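Transcription factor SPN1 (Saccharomyces cerevisiae, PDB 3NFQ) takes part in regulating RNA polymerase II transcription, possibly at both the recruitment and post-recruitment steps of TBP, and interacts with SPT6 and SPT5. Local coordinates at residues T113-L116 with K117-G120; A139-A142 with E143-I146. All coordinates share one frame; numbering follows the deposited sequence.

Both contacts are helical and local, and they lie in the central domain of the protein, within its TFIIS N-terminal-type helical bundle. Coming from the N terminus, the chain first meets contact 1, the whole of the short helix 113-119 with Gly-120, the turn into helix 121-130. Contact 2 follows in the middle of helix 136-149. Each is one continuous stretch, so neither closes a long loop; they stand in series, without nesting or crossing, their centres about 16 Å apart. They nevertheless touch: Leu-116 CD1 packs on Ile-146 CD1 at 4.0 Å, joining the short helix to helix 136-149, whose side chains also reach helices 96-107 and 121-130.

Contact 1: residues T113-L116 with K117-G120; sequences TEHL and KESG
The imidazole of His-115 has the CG methylene of Glu-114 over the centre of one face, 4.1 Å above its plane, while the carboxylate of Glu-118 approaches the ring obliquely from a turn further on. OE1 of Glu-118 stops 4.4 Å from ND1 of His-115; ND1 is buried here and has no partner in the model. All this sits on helix 113-119, a two-turn helix of the TFIIS N-terminal-type bundle. Its i to i+4 bonding starts with Lys-117 N on Thr-113 O at 3.0 Å, the donor nearly along the C=O axis. CG of Lys-117 lies 3.4 Å from Thr-113 O, and beyond it the chain bends at chi2 and carries the ammonium group away. Glu-118 N bonds Glu-114 O at 3.1 Å, and its CB rests against the same oxygen. One side of the helix packs against the bundle: His-115 and Ser-119 touch Leu-78 of helix 77-85, and Leu-116 also touches Trp-149 of helix 136-149. At the C-terminal end Gly-120 takes a positive phi of 73°, leaving the helix and serving as N-cap residue of helix 121-130. Ser-119 joins the two helices, because its OG also hydrogen-bonds Leu-121 N. Chi1 of 66° sets Ser-119 OG between its own backbone N and carbonyl carbon, from where it reaches His-115 O at 2.7 Å; the helical bond from Ser-119 N, at 3.0 Å, arrives at the opposite face of that carbonyl plane.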
loop_
_atom_site.group_PDB
_atom_site.type_symbol
_atom_site.label_atom_id
_atom_site.label_comp_id
_atom_site.label_asym_id
_atom_site.label_seq_id
_atom_site.Cartn_x
_atom_site.Cartn_y
_atom_site.Cartn_z
ATOM N N THR A 113 13.266 6.017 -7.007
ATOM C CA THR A 113 13.911 4.756 -6.729
ATOM C C THR A 113 14.240 4.592 -5.229
ATOM O O THR A 113 14.030 3.529 -4.673
ATOM C CB THR A 113 15.157 4.562 -7.625
ATOM O OG1 THR A 113 14.739 4.385 -8.994
ATOM C CG2 THR A 113 15.949 3.315 -7.195
ATOM N N GLU A 114 14.712 5.641 -4.572
ATOM C CA GLU A 114 15.092 5.502 -3.162
ATOM C C GLU A 114 13.918 5.122 -2.247
ATOM O O GLU A 114 14.087 4.367 -1.273
ATOM C CB GLU A 114 15.795 6.748 -2.619
ATOM C CG GLU A 114 15.046 8.047 -2.796
ATOM C CD GLU A 114 15.463 8.827 -4.065
ATOM O OE1 GLU A 114 15.901 8.185 -5.084
ATOM O OE2 GLU A 114 15.335 10.088 -4.021
ATOM N N HIS A 115 12.737 5.658 -2.548
ATOM C CA HIS A 115 11.540 5.278 -1.794
ATOM C C HIS A 115 11.141 3.848 -2.043
ATOM O O HIS A 115 10.731 3.174 -1.110
ATOM C CB HIS A 115 10.381 6.186 -2.123
ATOM C CG HIS A 115 10.746 7.633 -2.186
ATOM N ND1 HIS A 115 11.088 8.373 -1.070
ATOM C CD2 HIS A 115 10.781 8.490 -3.230
ATOM C CE1 HIS A 115 11.331 9.620 -1.431
ATOM N NE2 HIS A 115 11.143 9.718 -2.734
ATOM N N LEU A 116 11.227 3.389 -3.289
ATOM C CA LEU A 116 10.930 1.983 -3.601
ATOM C C LEU A 116 11.843 1.023 -2.819
ATOM O O LEU A 116 11.411 -0.039 -2.365
ATOM C CB LEU A 116 11.072 1.720 -5.103
ATOM C CG LEU A 116 10.104 2.526 -5.965
ATOM C CD1 LEU A 116 10.436 2.396 -7.450
ATOM C CD2 LEU A 116 8.703 2.077 -5.686
ATOM N N LYS A 117 13.114 1.391 -2.714
ATOM C CA LYS A 117 14.094 0.554 -2.033
ATOM C C LYS A 117 13.790 0.505 -0.556
ATOM O O LYS A 117 13.747 -0.560 0.040
ATOM C CB LYS A 117 15.506 1.105 -2.226
ATOM C CG LYS A 117 16.038 0.955 -3.644
ATOM C CD LYS A 117 16.245 -0.496 -4.039
ATOM C CE LYS A 117 17.060 -0.591 -5.332
ATOM N NZ LYS A 117 16.879 -1.976 -5.907
ATOM N N GLU A 118 13.507 1.653 0.017
ATOM C CA GLU A 118 13.381 1.778 1.440
ATOM C C GLU A 118 12.053 1.147 1.951
ATOM O O GLU A 118 11.960 0.597 3.058
ATOM C CB GLU A 118 13.438 3.273 1.694
ATOM C CG GLU A 118 13.182 3.734 3.082
ATOM C CD GLU A 118 13.056 5.240 3.110
ATOM O OE1 GLU A 118 13.008 5.839 1.992
ATOM O OE2 GLU A 118 12.992 5.818 4.234
ATOM N N SER A 119 11.045 1.178 1.094
ATOM C CA SER A 119 9.730 0.680 1.461
ATOM C C SER A 119 9.505 -0.759 1.060
ATOM O O SER A 119 8.574 -1.394 1.543
ATOM C CB SER A 119 8.695 1.583 0.786
ATOM O OG SER A 119 8.762 1.450 -0.617
ATOM N N GLY A 120 10.355 -1.282 0.173
ATOM C CA GLY A 120 10.134 -2.584 -0.459
ATOM C C GLY A 120 9.036 -2.585 -1.505
ATOM O O GLY A 120 8.672 -3.629 -2.015
#

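Contact 2: residues A139-A142 with E143-I146; sequences ARLA and EKLI
Glu-143 meets Arg-140 one turn back in a salt bridge, its OE2 lying 2.6 Å from NH1 of Arg-140. The carboxylate stands on an extended chain (CG anti to the backbone N, chi1 165°), whereas the arginine curls at chi2 and chi3 to come back to it. The guanidinium and carboxylate planes are 27° apart. CB of Glu-143 lies at the edge of the guanidinium, in its plane, and the methyl of Ala-139 sits over one face, 3.5 Å above it and offset toward the rim. Glu-143 N bonds Ala-139 O at 3.0 Å. Next, Lys-144 N bonds Arg-140 O at 2.9 Å, and its CB rests on the carbonyl oxygens of Arg-140 and Leu-141 while the ammonium end leads away. Leu-145 faces the interior: its CG packs 3.8 Å from CD1 of Leu-141, the two side chains crossing obliquely, and its N bonds Leu-141 O at 2.8 Å. Leu-141 continues this apolar strip onto Phe-103 of helix 96-107. Ile-146 closes the series with the straightest of the four backbone bonds, N to Ala-142 O at 169°, and CG2 lies 3.5 Å from that oxygen. Ala-142 itself packs on Val-125 and Tyr-128 of helix 121-130. A charged i, i+3 pair on the exposed side and an i, i+4 leucine pair against the neighbouring helix mark an amphipathic helix, here helix 136-149 of the TFIIS N-terminal-type bundle.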
loop_
_atom_site.group_PDB
_atom_site.type_symbol
_atom_site.label_atom_id
_atom_site.label_comp_id
_atom_site.label_asym_id
_atom_site.label_seq_id
_atom_site.Cartn_x
_atom_site.Cartn_y
_atom_site.Cartn_z
ATOM N N ALA A 139 -2.194 -4.553 -13.670
ATOM C CA ALA A 139 -0.864 -5.054 -14.022
ATOM C C ALA A 139 -0.157 -4.045 -14.938
ATOM O O ALA A 139 1.029 -3.732 -14.760
ATOM C CB ALA A 139 -0.960 -6.461 -14.687
ATOM N N ARG A 140 -0.926 -3.468 -15.870
ATOM C CA ARG A 140 -0.362 -2.482 -16.801
ATOM C C ARG A 140 -0.085 -1.164 -16.125
ATOM O O ARG A 140 0.864 -0.476 -16.430
ATOM C CB ARG A 140 -1.327 -2.309 -17.983
ATOM C CG ARG A 140 -1.429 -3.552 -18.850
ATOM C CD ARG A 140 -0.043 -4.051 -19.415
ATOM N NE ARG A 140 -0.055 -5.453 -19.118
ATOM C CZ ARG A 140 0.689 -6.087 -18.201
ATOM N NH1 ARG A 140 1.697 -5.515 -17.521
ATOM N NH2 ARG A 140 0.435 -7.356 -18.011
ATOM N N LEU A 141 -0.952 -0.768 -15.206
ATOM C CA LEU A 141 -0.703 0.428 -14.429
ATOM C C LEU A 141 0.576 0.217 -13.589
ATOM O O LEU A 141 1.427 1.115 -13.527
ATOM C CB LEU A 141 -1.941 0.849 -13.580
ATOM C CG LEU A 141 -1.649 1.944 -12.528
ATOM C CD1 LEU A 141 -1.126 3.244 -13.112
ATOM C CD2 LEU A 141 -2.958 2.163 -11.696
ATOM N N ALA A 142 0.753 -0.981 -13.013
ATOM C CA ALA A 142 1.963 -1.273 -12.211
ATOM C C ALA A 142 3.209 -1.167 -13.113
ATOM O O ALA A 142 4.211 -0.632 -12.722
ATOM C CB ALA A 142 1.842 -2.684 -11.568
ATOM N N GLU A 143 3.117 -1.664 -14.341
ATOM C CA GLU A 143 4.223 -1.602 -15.290
ATOM C C GLU A 143 4.536 -0.162 -15.710
ATOM O O GLU A 143 5.699 0.198 -15.830
ATOM C CB GLU A 143 3.859 -2.501 -16.488
ATOM C CG GLU A 143 4.661 -2.322 -17.676
ATOM C CD GLU A 143 4.032 -3.032 -18.861
ATOM O OE1 GLU A 143 3.863 -2.326 -19.884
ATOM O OE2 GLU A 143 3.655 -4.255 -18.728
ATOM N N LYS A 144 3.511 0.664 -15.901
ATOM C CA LYS A 144 3.713 2.098 -16.168
ATOM C C LYS A 144 4.368 2.797 -14.998
ATOM O O LYS A 144 5.269 3.622 -15.172
ATOM C CB LYS A 144 2.372 2.791 -16.442
ATOM C CG LYS A 144 2.534 4.308 -16.584
ATOM C CD LYS A 144 1.176 4.973 -16.315
ATOM C CE LYS A 144 1.300 6.363 -15.680
ATOM N NZ LYS A 144 -0.070 7.013 -16.001
ATOM N N LEU A 145 3.912 2.480 -13.784
ATOM C CA LEU A 145 4.427 3.198 -12.616
ATOM C C LEU A 145 5.874 2.812 -12.345
ATOM O O LEU A 145 6.687 3.669 -12.027
ATOM C CB LEU A 145 3.610 2.877 -11.387
ATOM C CG LEU A 145 2.244 3.581 -11.448
ATOM C CD1 LEU A 145 1.436 3.094 -10.232
ATOM C CD2 LEU A 145 2.428 5.063 -11.397
ATOM N N ILE A 146 6.185 1.548 -12.410
ATOM C CA ILE A 146 7.585 1.181 -12.143
ATOM C C ILE A 146 8.592 1.817 -13.135
ATOM O O ILE A 146 9.706 2.219 -12.750
ATOM C CB ILE A 146 7.770 -0.373 -11.996
ATOM C CG1 ILE A 146 9.088 -0.708 -11.291
ATOM C CG2 ILE A 146 7.663 -1.104 -13.259
ATOM C CD1 ILE A 146 8.927 -0.551 -9.761
#